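Local coordinates for hypothetical protein (Thermotoga maritima, PDB 2I76) that is of unknown function but binds NADPH and is probably a dehydrogenase built from a nucleotide-binding domain joined to a helical domain related to 6-phosphogluconate dehydrogenase, at residues T14-E19 with N40-Y45; T51-E57 with H77-A83; R102-N108 with V125-D131; S178-Y182 with E191-L197. One frame throughout, in Å; residues are numbered along the deposited sequence.

Contact 1: T14-E19 with N40-Y45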
# COMPACT_ATOMS: atom_id res chain seq x y z
N THR A 14 -4.87 15.37 -20.93
CA THR A 14 -5.27 16.71 -21.31
C THR A 14 -6.79 16.77 -21.27
O THR A 14 -7.38 17.80 -20.91
CB THR A 14 -4.76 17.09 -22.70
OG1 THR A 14 -5.34 16.22 -23.67
CG2 THR A 14 -3.24 16.97 -22.77
N ARG A 15 -7.43 15.67 -21.64
CA ARG A 15 -8.88 15.61 -21.61
C ARG A 15 -9.27 15.92 -20.18
O ARG A 15 -10.38 16.38 -19.90
CB ARG A 15 -9.40 14.23 -22.03
CG ARG A 15 -9.30 13.96 -23.51
CD ARG A 15 -9.93 12.65 -23.88
NE ARG A 15 -9.93 12.44 -25.33
CZ ARG A 15 -9.82 11.25 -25.92
NH1 ARG A 15 -9.69 10.15 -25.19
NH2 ARG A 15 -9.83 11.17 -27.24
N PHE A 16 -8.35 15.67 -19.26
CA PHE A 16 -8.59 15.91 -17.85
C PHE A 16 -8.63 17.40 -17.55
O PHE A 16 -9.68 17.93 -17.19
CB PHE A 16 -7.52 15.23 -17.01
CG PHE A 16 -7.73 15.39 -15.54
CD1 PHE A 16 -8.85 14.86 -14.94
CD2 PHE A 16 -6.81 16.09 -14.77
CE1 PHE A 16 -9.07 15.03 -13.57
CE2 PHE A 16 -7.02 16.27 -13.40
CZ PHE A 16 -8.15 15.74 -12.80
N PHE A 17 -7.51 18.09 -17.70
CA PHE A 17 -7.47 19.53 -17.42
C PHE A 17 -8.51 20.31 -18.24
O PHE A 17 -9.05 21.32 -17.77
CB PHE A 17 -6.09 20.10 -17.69
CG PHE A 17 -5.05 19.67 -16.70
CD1 PHE A 17 -4.16 18.62 -17.01
CD2 PHE A 17 -4.90 20.34 -15.50
CE1 PHE A 17 -3.13 18.26 -16.13
CE2 PHE A 17 -3.88 19.99 -14.62
CZ PHE A 17 -2.99 18.95 -14.94
N LEU A 18 -8.76 19.85 -19.46
CA LEU A 18 -9.74 20.50 -20.31
C LEU A 18 -11.10 20.44 -19.59
O LEU A 18 -11.64 21.46 -19.15
CB LEU A 18 -9.86 19.77 -21.65
CG LEU A 18 -8.84 20.00 -22.77
CD1 LEU A 18 -9.19 19.14 -23.98
CD2 LEU A 18 -8.85 21.46 -23.16
N GLU A 19 -11.62 19.23 -19.48
CA GLU A 19 -12.90 18.98 -18.84
C GLU A 19 -13.11 19.82 -17.58
O GLU A 19 -14.13 20.50 -17.44
CB GLU A 19 -13.00 17.49 -18.47
CG GLU A 19 -14.36 17.07 -17.94
CD GLU A 19 -15.44 17.19 -18.98
OE1 GLU A 19 -15.84 18.33 -19.31
OE2 GLU A 19 -15.89 16.13 -19.48
N ASN A 40 -10.81 16.93 -32.72
CA ASN A 40 -11.85 16.28 -31.94
C ASN A 40 -11.96 16.85 -30.54
O ASN A 40 -13.07 17.05 -30.04
CB ASN A 40 -11.63 14.77 -31.86
CG ASN A 40 -12.65 14.10 -30.96
OD1 ASN A 40 -12.37 13.82 -29.80
ND2 ASN A 40 -13.85 13.88 -31.49
N LEU A 41 -10.82 17.11 -29.92
CA LEU A 41 -10.84 17.67 -28.58
C LEU A 41 -11.26 19.14 -28.65
O LEU A 41 -11.81 19.68 -27.69
CB LEU A 41 -9.47 17.52 -27.92
CG LEU A 41 -8.94 16.09 -27.94
CD1 LEU A 41 -7.67 16.05 -27.16
CD2 LEU A 41 -9.95 15.13 -27.34
N ALA A 42 -11.00 19.78 -29.79
CA ALA A 42 -11.42 21.17 -29.97
C ALA A 42 -12.95 21.17 -30.14
O ALA A 42 -13.65 22.09 -29.70
CB ALA A 42 -10.75 21.77 -31.21
N GLU A 43 -13.45 20.11 -30.77
CA GLU A 43 -14.88 19.92 -31.00
C GLU A 43 -15.62 19.70 -29.68
O GLU A 43 -16.77 20.11 -29.52
CB GLU A 43 -15.10 18.71 -31.90
CG GLU A 43 -16.55 18.46 -32.27
CD GLU A 43 -16.75 17.09 -32.89
OE1 GLU A 43 -16.06 16.78 -33.88
OE2 GLU A 43 -17.60 16.32 -32.38
N VAL A 44 -14.94 19.06 -28.74
CA VAL A 44 -15.51 18.76 -27.44
C VAL A 44 -15.20 19.81 -26.38
O VAL A 44 -15.85 19.86 -25.33
CB VAL A 44 -15.02 17.39 -26.95
CG1 VAL A 44 -15.65 17.04 -25.61
CG2 VAL A 44 -15.33 16.33 -27.99
N TYR A 45 -14.20 20.65 -26.63
CA TYR A 45 -13.83 21.66 -25.65
C TYR A 45 -13.67 23.07 -26.22
O TYR A 45 -14.16 24.03 -25.63
CB TYR A 45 -12.55 21.23 -24.91
CG TYR A 45 -12.62 19.87 -24.24
CD1 TYR A 45 -12.33 18.69 -24.96
CD2 TYR A 45 -12.95 19.74 -22.90
CE1 TYR A 45 -12.37 17.43 -24.34
CE2 TYR A 45 -12.99 18.49 -22.28
CZ TYR A 45 -12.70 17.34 -23.01
OH TYR A 45 -12.73 16.10 -22.40
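Leu18 lies against one face of the Tyr45 ring in a CH-pi contact. Its CD1 stands 3.5 Å from the ring centroid, 20° off the normal, while its CB reaches CD2 of the same ring. On the opposite face of that ring sits CG1 of the neighbouring Val44, so the phenol is sandwiched between two aliphatic groups. Leu41 adds a looser touch, its CB 4.3 Å from Leu18 CD1. The aliphatic CB of Glu19 touches the ring too, 3.9 Å from Tyr45 CE2.

Helices 12-19 and 35-44 belong to the Rossmann-like NADPH-binding half of the chain; their segments 14-19 and 40-44 run nearly parallel, 20° apart, with axes 11.4 Å from each other. Leu41 also packs on Thr10 of the cofactor site, and Thr14 turns its OG1 back to Gly11 O in the turn that begins the helix.

At the margin, Arg15 reaches out with its chain extended (chi2 -175°), so that Leu41 CD2 meets the guanidinium at its edge, 3.4 Å from NE. An alanine at Tyr45 would remove the ring and would probably leave Leu18 CD1 facing a gap between the helix ends.

Contact 2: T51-E57 with H77-A83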
# COMPACT_ATOMS: atom_id res chain seq x y z
N THR A 51 0.71 20.62 -35.45
CA THR A 51 1.99 20.78 -34.77
C THR A 51 2.80 21.55 -35.80
O THR A 51 4.03 21.68 -35.74
CB THR A 51 2.63 19.42 -34.48
OG1 THR A 51 1.61 18.49 -34.10
CG2 THR A 51 3.65 19.53 -33.34
N LEU A 52 2.04 22.02 -36.79
CA LEU A 52 2.48 22.85 -37.91
C LEU A 52 1.37 23.87 -37.67
O LEU A 52 0.70 24.36 -38.57
CB LEU A 52 2.27 22.09 -39.21
CG LEU A 52 2.74 20.63 -39.07
CD1 LEU A 52 2.50 19.87 -40.38
CD2 LEU A 52 4.21 20.60 -38.66
N GLU A 53 1.20 24.12 -36.38
CA GLU A 53 0.21 25.00 -35.79
C GLU A 53 0.29 26.48 -36.11
O GLU A 53 1.15 26.93 -36.87
CB GLU A 53 0.25 24.83 -34.27
CG GLU A 53 1.49 24.11 -33.71
CD GLU A 53 2.72 24.98 -33.59
OE1 GLU A 53 2.59 26.15 -33.17
OE2 GLU A 53 3.82 24.49 -33.89
N LYS A 54 -0.62 27.22 -35.49
CA LYS A 54 -0.70 28.66 -35.64
C LYS A 54 0.45 29.31 -34.88
O LYS A 54 1.61 29.24 -35.32
CB LYS A 54 -2.05 29.17 -35.11
CG LYS A 54 -3.24 28.54 -35.82
CD LYS A 54 -4.28 29.57 -36.29
CE LYS A 54 -5.31 28.93 -37.22
NZ LYS A 54 -6.42 29.87 -37.61
N HIS A 55 0.14 29.92 -33.75
CA HIS A 55 1.17 30.58 -32.96
C HIS A 55 0.71 30.92 -31.55
O HIS A 55 0.63 32.08 -31.16
CB HIS A 55 1.64 31.83 -33.71
CG HIS A 55 2.74 32.58 -33.03
ND1 HIS A 55 2.52 33.52 -32.06
CD2 HIS A 55 4.09 32.53 -33.20
CE1 HIS A 55 3.67 34.03 -31.66
NE2 HIS A 55 4.64 33.44 -32.34
N PRO A 56 0.38 29.89 -30.75
CA PRO A 56 -0.08 30.01 -29.37
C PRO A 56 0.72 30.96 -28.47
O PRO A 56 1.85 31.32 -28.77
CB PRO A 56 -0.03 28.57 -28.88
CG PRO A 56 -0.56 27.84 -30.08
CD PRO A 56 0.18 28.51 -31.23
N GLU A 57 0.08 31.36 -27.37
CA GLU A 57 0.68 32.26 -26.40
C GLU A 57 -0.38 32.75 -25.39
O GLU A 57 -0.27 32.52 -24.19
CB GLU A 57 1.31 33.45 -27.12
CG GLU A 57 0.34 34.39 -27.82
CD GLU A 57 -0.15 35.52 -26.91
OE1 GLU A 57 -0.85 35.25 -25.90
OE2 GLU A 57 0.17 36.68 -27.21
N HIS A 77 10.07 22.83 -30.69
CA HIS A 77 9.57 22.73 -32.05
C HIS A 77 8.22 23.45 -32.07
O HIS A 77 7.47 23.41 -33.04
CB HIS A 77 9.43 21.25 -32.43
CG HIS A 77 8.82 21.02 -33.78
ND1 HIS A 77 9.41 21.45 -34.95
CD2 HIS A 77 7.68 20.39 -34.15
CE1 HIS A 77 8.66 21.10 -35.98
NE2 HIS A 77 7.60 20.46 -35.52
N LEU A 78 7.90 24.11 -30.96
CA LEU A 78 6.65 24.83 -30.85
C LEU A 78 6.86 26.28 -31.22
O LEU A 78 6.00 26.91 -31.83
CB LEU A 78 6.12 24.78 -29.41
CG LEU A 78 5.65 23.47 -28.82
CD1 LEU A 78 4.94 23.78 -27.50
CD2 LEU A 78 4.72 22.77 -29.79
N ASN A 79 8.00 26.81 -30.80
CA ASN A 79 8.36 28.19 -31.06
C ASN A 79 7.16 29.12 -31.26
O ASN A 79 6.54 29.14 -32.33
CB ASN A 79 9.29 28.25 -32.28
CG ASN A 79 10.63 27.54 -32.04
OD1 ASN A 79 11.40 27.32 -32.98
ND2 ASN A 79 10.91 27.20 -30.78
N LEU A 80 6.85 29.87 -30.21
CA LEU A 80 5.74 30.83 -30.22
C LEU A 80 6.12 31.90 -29.20
O LEU A 80 7.07 31.71 -28.45
CB LEU A 80 4.44 30.11 -29.85
CG LEU A 80 4.18 28.84 -30.68
CD1 LEU A 80 3.03 28.07 -30.06
CD2 LEU A 80 3.89 29.17 -32.12
N GLY A 81 5.40 33.02 -29.15
CA GLY A 81 5.78 34.08 -28.24
C GLY A 81 4.88 34.49 -27.09
O GLY A 81 3.67 34.64 -27.24
N ASP A 82 5.51 34.71 -25.93
CA ASP A 82 4.82 35.09 -24.70
C ASP A 82 3.84 34.02 -24.25
O ASP A 82 2.66 34.06 -24.59
CB ASP A 82 4.07 36.42 -24.84
CG ASP A 82 3.40 36.85 -23.53
OD1 ASP A 82 4.12 37.16 -22.55
OD2 ASP A 82 2.15 36.86 -23.47
N ALA A 83 4.35 33.07 -23.49
CA ALA A 83 3.53 31.98 -22.99
C ALA A 83 4.33 31.19 -21.97
O ALA A 83 5.41 30.69 -22.27
CB ALA A 83 3.12 31.07 -24.15
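Gly81 N lies beside the imidazole of His55, 3.3 Å from NE2, where two irregular loops meet at the surface of the Rossmann-like domain. Loop 51-57 leads into strand 62-64 and loop 77-83 into strand 85-87, neighbouring parallel strands, so the contact joins the approaches to two adjacent strands of the sheet.

Leu80 is the apolar piece between them. Its CB stands over the centre of the His55 ring, 4.2 Å from the centroid and 10° off the normal, a CH-pi contact; with CG trans to its own amide nitrogen (chi1 -178°), the imidazole lies where Leu80 CB faces it. The isobutyl group also reaches the Glu53 carboxylate, with CD2 3.5 Å from OE1. Pro56 is backed by Tyr29 and Asn6.

At one end, Ala83 CB packs 3.5 Å from Glu57 CA. Glu57 and Asp82 bring like charges near each other, OE1 and OD2 being 4.2 Å apart, though the placing of the Glu57 side chain is doubtful; if it holds, each might raise the other's proton affinity slightly. Towards the other end, where the side chain of Thr51 is about 6 Å from the bound NADPH at the nearest atoms, its methyl CG2 touches His77 CD2 at 4.2 Å.

Contact 3: R102-N108 with V125-D131. With NDP (NADPH dihydro-nicotinamide-adenine-dinucleotide phosphate), chain C.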
# COMPACT_ATOMS: atom_id res chain seq x y z
N ARG A 102 8.45 29.36 -16.92
CA ARG A 102 8.19 27.92 -16.89
C ARG A 102 7.52 27.40 -15.62
O ARG A 102 7.34 28.14 -14.66
CB ARG A 102 9.50 27.16 -17.13
CG ARG A 102 10.65 27.66 -16.30
CD ARG A 102 11.96 26.99 -16.71
NE ARG A 102 13.11 27.66 -16.12
CZ ARG A 102 13.32 27.78 -14.81
NH1 ARG A 102 12.46 27.27 -13.94
NH2 ARG A 102 14.41 28.42 -14.38
N ALA A 103 7.15 26.13 -15.65
CA ALA A 103 6.50 25.49 -14.51
C ALA A 103 6.32 23.99 -14.73
O ALA A 103 6.57 23.47 -15.81
CB ALA A 103 5.15 26.15 -14.23
N SER A 104 5.86 23.31 -13.68
CA SER A 104 5.65 21.87 -13.71
C SER A 104 4.52 21.47 -12.76
O SER A 104 4.61 21.73 -11.56
CB SER A 104 6.97 21.18 -13.31
OG SER A 104 6.84 19.77 -13.25
N ILE A 105 3.45 20.88 -13.29
CA ILE A 105 2.34 20.43 -12.44
C ILE A 105 2.12 18.92 -12.55
O ILE A 105 1.81 18.39 -13.63
CB ILE A 105 0.99 21.17 -12.72
CG1 ILE A 105 -0.08 20.63 -11.75
CG2 ILE A 105 0.57 21.01 -14.18
CD1 ILE A 105 -1.23 21.58 -11.45
N HIS A 106 2.29 18.24 -11.42
CA HIS A 106 2.19 16.79 -11.39
C HIS A 106 1.13 16.18 -10.48
O HIS A 106 1.27 16.19 -9.25
CB HIS A 106 3.56 16.18 -11.04
CG HIS A 106 3.55 14.69 -11.01
ND1 HIS A 106 3.31 13.97 -9.86
CD2 HIS A 106 3.67 13.78 -12.01
CE1 HIS A 106 3.27 12.68 -10.16
NE2 HIS A 106 3.49 12.54 -11.45
N PRO A 107 0.07 15.60 -11.08
CA PRO A 107 -1.04 14.96 -10.37
C PRO A 107 -0.68 13.52 -9.98
O PRO A 107 -0.41 12.69 -10.86
CB PRO A 107 -2.16 15.02 -11.39
CG PRO A 107 -1.44 14.79 -12.66
CD PRO A 107 -0.22 15.68 -12.52
N ASN A 108 -0.67 13.23 -8.68
CA ASN A 108 -0.35 11.87 -8.24
C ASN A 108 -1.62 11.05 -8.40
O ASN A 108 -2.44 10.97 -7.49
CB ASN A 108 0.13 11.85 -6.78
CG ASN A 108 1.47 12.56 -6.60
OD1 ASN A 108 1.54 13.78 -6.55
ND2 ASN A 108 2.53 11.78 -6.49
N VAL A 125 -3.40 15.10 -4.77
CA VAL A 125 -2.38 16.01 -4.28
C VAL A 125 -1.44 16.30 -5.45
O VAL A 125 -0.93 15.37 -6.09
CB VAL A 125 -1.58 15.38 -3.13
CG1 VAL A 125 -0.46 16.31 -2.71
CG2 VAL A 125 -2.50 15.08 -1.96
N PHE A 126 -1.23 17.58 -5.73
CA PHE A 126 -0.35 17.98 -6.82
C PHE A 126 1.07 18.34 -6.43
O PHE A 126 1.33 18.96 -5.40
CB PHE A 126 -0.93 19.16 -7.59
CG PHE A 126 -2.14 18.83 -8.40
CD1 PHE A 126 -3.41 19.12 -7.92
CD2 PHE A 126 -2.01 18.24 -9.65
CE1 PHE A 126 -4.54 18.83 -8.68
CE2 PHE A 126 -3.13 17.94 -10.41
CZ PHE A 126 -4.40 18.24 -9.92
N GLY A 127 2.00 17.93 -7.29
CA GLY A 127 3.39 18.26 -7.07
C GLY A 127 3.70 19.36 -8.06
O GLY A 127 3.87 19.10 -9.26
N LEU A 128 3.75 20.59 -7.58
CA LEU A 128 4.04 21.71 -8.45
C LEU A 128 5.50 22.08 -8.26
O LEU A 128 6.15 21.65 -7.31
CB LEU A 128 3.14 22.90 -8.10
CG LEU A 128 1.71 22.56 -7.68
CD1 LEU A 128 0.87 23.82 -7.65
CD2 LEU A 128 1.11 21.56 -8.65
N GLU A 129 6.01 22.89 -9.18
CA GLU A 129 7.40 23.33 -9.18
C GLU A 129 7.52 24.14 -10.47
O GLU A 129 7.53 23.59 -11.57
CB GLU A 129 8.32 22.09 -9.18
CG GLU A 129 9.79 22.32 -9.46
CD GLU A 129 10.11 22.35 -10.95
OE1 GLU A 129 10.38 23.45 -11.48
OE2 GLU A 129 10.07 21.28 -11.59
N GLY A 130 7.57 25.46 -10.32
CA GLY A 130 7.66 26.30 -11.50
C GLY A 130 8.57 27.51 -11.37
O GLY A 130 9.30 27.70 -10.39
N ASP A 131 8.50 28.33 -12.41
CA ASP A 131 9.27 29.56 -12.53
C ASP A 131 8.84 30.54 -11.45
O ASP A 131 7.95 30.23 -10.65
CB ASP A 131 9.03 30.16 -13.92
CG ASP A 131 9.79 31.43 -14.15
OD1 ASP A 131 9.31 32.50 -13.74
OD2 ASP A 131 10.88 31.35 -14.74
PA NDP C . 0.34 9.65 -23.51
O1A NDP C . -1.05 9.32 -23.27
O2A NDP C . 1.33 8.67 -24.10
O5B NDP C . 0.35 10.99 -24.41
C5B NDP C . -0.19 10.90 -25.71
C4B NDP C . -0.02 12.27 -26.29
O4B NDP C . 1.43 12.50 -26.40
C3B NDP C . -0.57 12.39 -27.66
O3B NDP C . -1.14 13.68 -27.82
C2B NDP C . 0.55 12.15 -28.57
O2B NDP C . 0.48 12.52 -29.95
C1B NDP C . 1.69 12.72 -27.79
N9A NDP C . 2.95 12.05 -28.26
C8A NDP C . 3.38 10.70 -28.05
N7A NDP C . 4.54 10.48 -28.62
C5A NDP C . 4.91 11.63 -29.24
C6A NDP C . 6.05 12.04 -30.02
N6A NDP C . 7.04 11.16 -30.28
N1A NDP C . 6.13 13.34 -30.50
C2A NDP C . 5.12 14.24 -30.23
N3A NDP C . 4.01 13.95 -29.50
C4A NDP C . 3.96 12.62 -29.02
O3 NDP C . 0.97 10.28 -22.24
PN NDP C . 1.50 10.19 -20.68
O1N NDP C . 2.47 9.14 -21.02
O2N NDP C . 0.19 9.87 -20.02
O5D NDP C . 2.13 11.43 -19.93
C5D NDP C . 2.31 12.73 -20.57
C4D NDP C . 2.93 13.66 -19.49
O4D NDP C . 2.07 13.65 -18.33
C3D NDP C . 4.31 13.22 -19.00
O3D NDP C . 5.12 14.39 -18.85
C2D NDP C . 4.04 12.47 -17.70
O2D NDP C . 5.19 12.43 -16.88
C1D NDP C . 2.80 13.27 -17.15
N1N NDP C . 1.90 12.47 -16.23
C2N NDP C . 1.22 11.29 -16.73
C3N NDP C . 0.36 10.58 -15.76
C7N NDP C . -0.38 9.37 -16.16
O7N NDP C . -1.10 8.70 -15.36
N7N NDP C . -0.29 8.90 -17.44
C4N NDP C . 0.26 11.09 -14.43
C5N NDP C . 0.92 12.22 -13.98
C6N NDP C . 1.74 12.91 -14.88
P2B NDP C . -0.71 13.19 -30.67
O1X NDP C . -0.20 13.28 -32.04
O2X NDP C . -0.96 14.53 -30.08
O3X NDP C . -1.95 12.32 -30.57
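Ile105 is the apolar centre, its CG1 lying 3.7 Å from Phe126 CD2 and 3.4 Å from Leu128 CD2. Strands 102-107 and 126-128 form the antiparallel pair of an otherwise parallel Rossmann-like sheet: strand 102-107 runs parallel to strand 85-87 on its other flank. Ile105, Pro107, Phe126 and Leu128 share one face; helix 135-145 covers it, with Val138 on Ile105 and Leu128 and Ala142 on Phe126. With CG1 trans to the backbone nitrogen (chi1 -179°), Ile105 lies alongside Leu128, both side chains pointing the same way, and crosses Phe126 at a slant. Pro107 CB packs against the CE2 corner of the phenyl ring.

Two hydrogen bonds join the pair His106 and Gly127. Gly127 N donates to His106 O at 2.7 Å in a nearly straight bond (167°), and His106 N returns one to Gly127 O at 2.8 Å, approaching from above the carbonyl plane. On either side of this pair along the strands, Asn108 N to Val125 O and Glu129 N to Ser104 O are weak.

The nicotinamide lies beside the end of strand 102-107, near both His106 and Pro107. His106 CD2 comes within 3.6 Å of C6N, its ND1 being hydrogen-bonded to Tyr160 OH, while Pro107 O is 3.4 Å from C5N.

The outer end is polar. The Glu129 carboxylate is tied by three serines, OE1 to Ser94 and Ser154 and OE2 to Ser93. Asp131 OD2, its place uncertain, lies over a face of the Arg102 guanidinium with no N-H pointing at it, while OD1 accepts the backbone N-H of Arg133.

Contact 4: S178-Y182 with E191-L197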
# COMPACT_ATOMS: atom_id res chain seq x y z
N SER A 178 4.83 -12.76 -2.49
CA SER A 178 3.76 -13.52 -1.86
C SER A 178 3.01 -14.42 -2.83
O SER A 178 2.74 -15.58 -2.53
CB SER A 178 2.77 -12.58 -1.21
OG SER A 178 3.42 -11.77 -0.27
N LYS A 179 2.66 -13.89 -4.00
CA LYS A 179 1.95 -14.69 -4.98
C LYS A 179 2.79 -15.90 -5.32
O LYS A 179 2.28 -16.98 -5.59
CB LYS A 179 1.69 -13.91 -6.26
CG LYS A 179 1.25 -14.78 -7.43
CD LYS A 179 0.96 -13.94 -8.65
CE LYS A 179 0.36 -14.78 -9.76
NZ LYS A 179 -0.01 -13.96 -10.95
N ARG A 180 4.10 -15.70 -5.29
CA ARG A 180 4.98 -16.80 -5.60
C ARG A 180 4.85 -17.91 -4.56
O ARG A 180 4.78 -19.09 -4.92
CB ARG A 180 6.44 -16.31 -5.72
CG ARG A 180 6.76 -15.74 -7.12
CD ARG A 180 8.24 -15.46 -7.31
NE ARG A 180 9.06 -16.62 -6.98
CZ ARG A 180 10.37 -16.56 -6.77
NH1 ARG A 180 11.00 -15.40 -6.85
NH2 ARG A 180 11.04 -17.67 -6.45
N ILE A 181 4.79 -17.54 -3.29
CA ILE A 181 4.69 -18.56 -2.25
C ILE A 181 3.26 -19.07 -2.05
O ILE A 181 3.08 -20.12 -1.46
CB ILE A 181 5.30 -18.09 -0.90
CG1 ILE A 181 4.21 -17.70 0.09
CG2 ILE A 181 6.28 -16.95 -1.12
CD1 ILE A 181 3.79 -18.85 0.98
N TYR A 182 2.26 -18.34 -2.53
CA TYR A 182 0.88 -18.79 -2.41
C TYR A 182 0.64 -19.84 -3.46
O TYR A 182 -0.18 -20.74 -3.28
CB TYR A 182 -0.13 -17.66 -2.61
CG TYR A 182 -0.38 -16.91 -1.33
CD1 TYR A 182 -0.82 -15.59 -1.35
CD2 TYR A 182 -0.11 -17.50 -0.09
CE1 TYR A 182 -0.98 -14.88 -0.16
CE2 TYR A 182 -0.27 -16.81 1.08
CZ TYR A 182 -0.70 -15.50 1.05
OH TYR A 182 -0.82 -14.80 2.23
N GLU A 191 -3.97 -13.34 -5.93
CA GLU A 191 -4.11 -11.88 -6.04
C GLU A 191 -5.21 -11.33 -5.14
O GLU A 191 -5.06 -10.24 -4.57
CB GLU A 191 -4.40 -11.45 -7.49
CG GLU A 191 -3.19 -11.17 -8.36
CD GLU A 191 -2.57 -12.44 -8.92
OE1 GLU A 191 -3.29 -13.47 -9.00
OE2 GLU A 191 -1.37 -12.40 -9.28
N LEU A 192 -6.31 -12.06 -5.04
CA LEU A 192 -7.43 -11.65 -4.20
C LEU A 192 -6.87 -11.59 -2.79
O LEU A 192 -6.84 -10.54 -2.16
CB LEU A 192 -8.53 -12.71 -4.25
CG LEU A 192 -8.92 -13.25 -5.63
CD1 LEU A 192 -10.03 -14.30 -5.48
CD2 LEU A 192 -9.38 -12.10 -6.53
N LEU A 193 -6.42 -12.74 -2.32
CA LEU A 193 -5.83 -12.86 -1.00
C LEU A 193 -4.82 -11.73 -0.75
O LEU A 193 -4.83 -11.09 0.30
CB LEU A 193 -5.17 -14.24 -0.91
CG LEU A 193 -4.60 -14.78 0.41
CD1 LEU A 193 -5.65 -14.71 1.53
CD2 LEU A 193 -4.15 -16.21 0.17
N ILE A 194 -3.95 -11.49 -1.73
CA ILE A 194 -2.94 -10.44 -1.64
C ILE A 194 -3.59 -9.07 -1.49
O ILE A 194 -3.22 -8.28 -0.63
CB ILE A 194 -2.04 -10.37 -2.91
CG1 ILE A 194 -1.25 -11.66 -3.07
CG2 ILE A 194 -1.09 -9.19 -2.81
CD1 ILE A 194 -0.39 -11.99 -1.88
N HIS A 195 -4.55 -8.79 -2.36
CA HIS A 195 -5.24 -7.50 -2.33
C HIS A 195 -5.84 -7.21 -0.96
O HIS A 195 -5.77 -6.08 -0.46
CB HIS A 195 -6.34 -7.45 -3.38
CG HIS A 195 -7.20 -6.23 -3.28
ND1 HIS A 195 -6.70 -4.96 -3.49
CD2 HIS A 195 -8.50 -6.07 -2.95
CE1 HIS A 195 -7.66 -4.07 -3.30
NE2 HIS A 195 -8.77 -4.72 -2.97
N THR A 196 -6.44 -8.24 -0.36
CA THR A 196 -7.07 -8.07 0.94
C THR A 196 -6.02 -7.70 1.97
O THR A 196 -6.16 -6.70 2.67
CB THR A 196 -7.81 -9.36 1.43
OG1 THR A 196 -8.87 -9.72 0.53
CG2 THR A 196 -8.38 -9.12 2.83
N LEU A 197 -4.97 -8.51 2.03
CA LEU A 197 -3.87 -8.28 2.96
C LEU A 197 -3.28 -6.89 2.82
O LEU A 197 -3.04 -6.21 3.81
CB LEU A 197 -2.77 -9.32 2.72
CG LEU A 197 -3.04 -10.76 3.15
CD1 LEU A 197 -2.28 -11.74 2.26
CD2 LEU A 197 -2.64 -10.93 4.61
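Glu191 meets Lys179 in a salt bridge, its OE2 2.7 Å from NZ, although the place of that oxygen is not quite certain in the model. Lys179 stretches to it with an extended chain, CG trans to the backbone N (chi1 166°). Both partners are shared across the dimer: Lys179 NZ also pairs with Glu211 of the second subunit, and Glu191 OE2 takes the N-H of Val210 of that subunit.

Leu193, half a turn on, lays CD2 over one face of the Tyr182 ring, 3.6 Å from the centroid and 18° off the normal, a CH-pi contact displaced towards the CE1 side. The helices concerned, 171-183 and 190-207, are consecutive in the C-terminal domain, whose family belongs to the same clan as the 6-phosphogluconate dehydrogenase C-terminal domain. Their segments 178-182 and 191-197 meet at a wide angle, 134°, with axes 10.0 Å apart, and Leu187 of the short connection packs on both Tyr182 and Leu193.

Ile194 wedges CD1 between Ser178 CB, at 3.3 Å, and Tyr182 CE1, at 3.4 Å. Ser178 OG turns to Ala163 O of the second subunit. A serine in place of Tyr182 is likely to deprive Leu193 CD2 and Ile194 CD1 of the ring they pack on. Leu197 comes to the ring's edge, its CD1 3.4 Å from Tyr182 OH.

How the contacts relate
The four contacts follow one another along the chain without overlap. Contacts 1, 2 and 3 belong to the Rossmann-like half and its seven-stranded mixed sheet: between centres, contact 1 is about 19 Å from contact 2, on the same side of the chain's centre, and about 20 Å from contact 3. Contacts 1 and 3 touch where Phe17 CZ meets Ile105 CG2 at 4.2 Å, linking the first helix to the sheet. Contact 4 stands in the helical domain at the dimer interface, its centre about 35 Å from that of contact 3 and about 50 Å from that of contact 2. The division is not clean: NADPH is also bound on the helical half, and Asn108 of contact 3 packs on Leu193 of the second subunit.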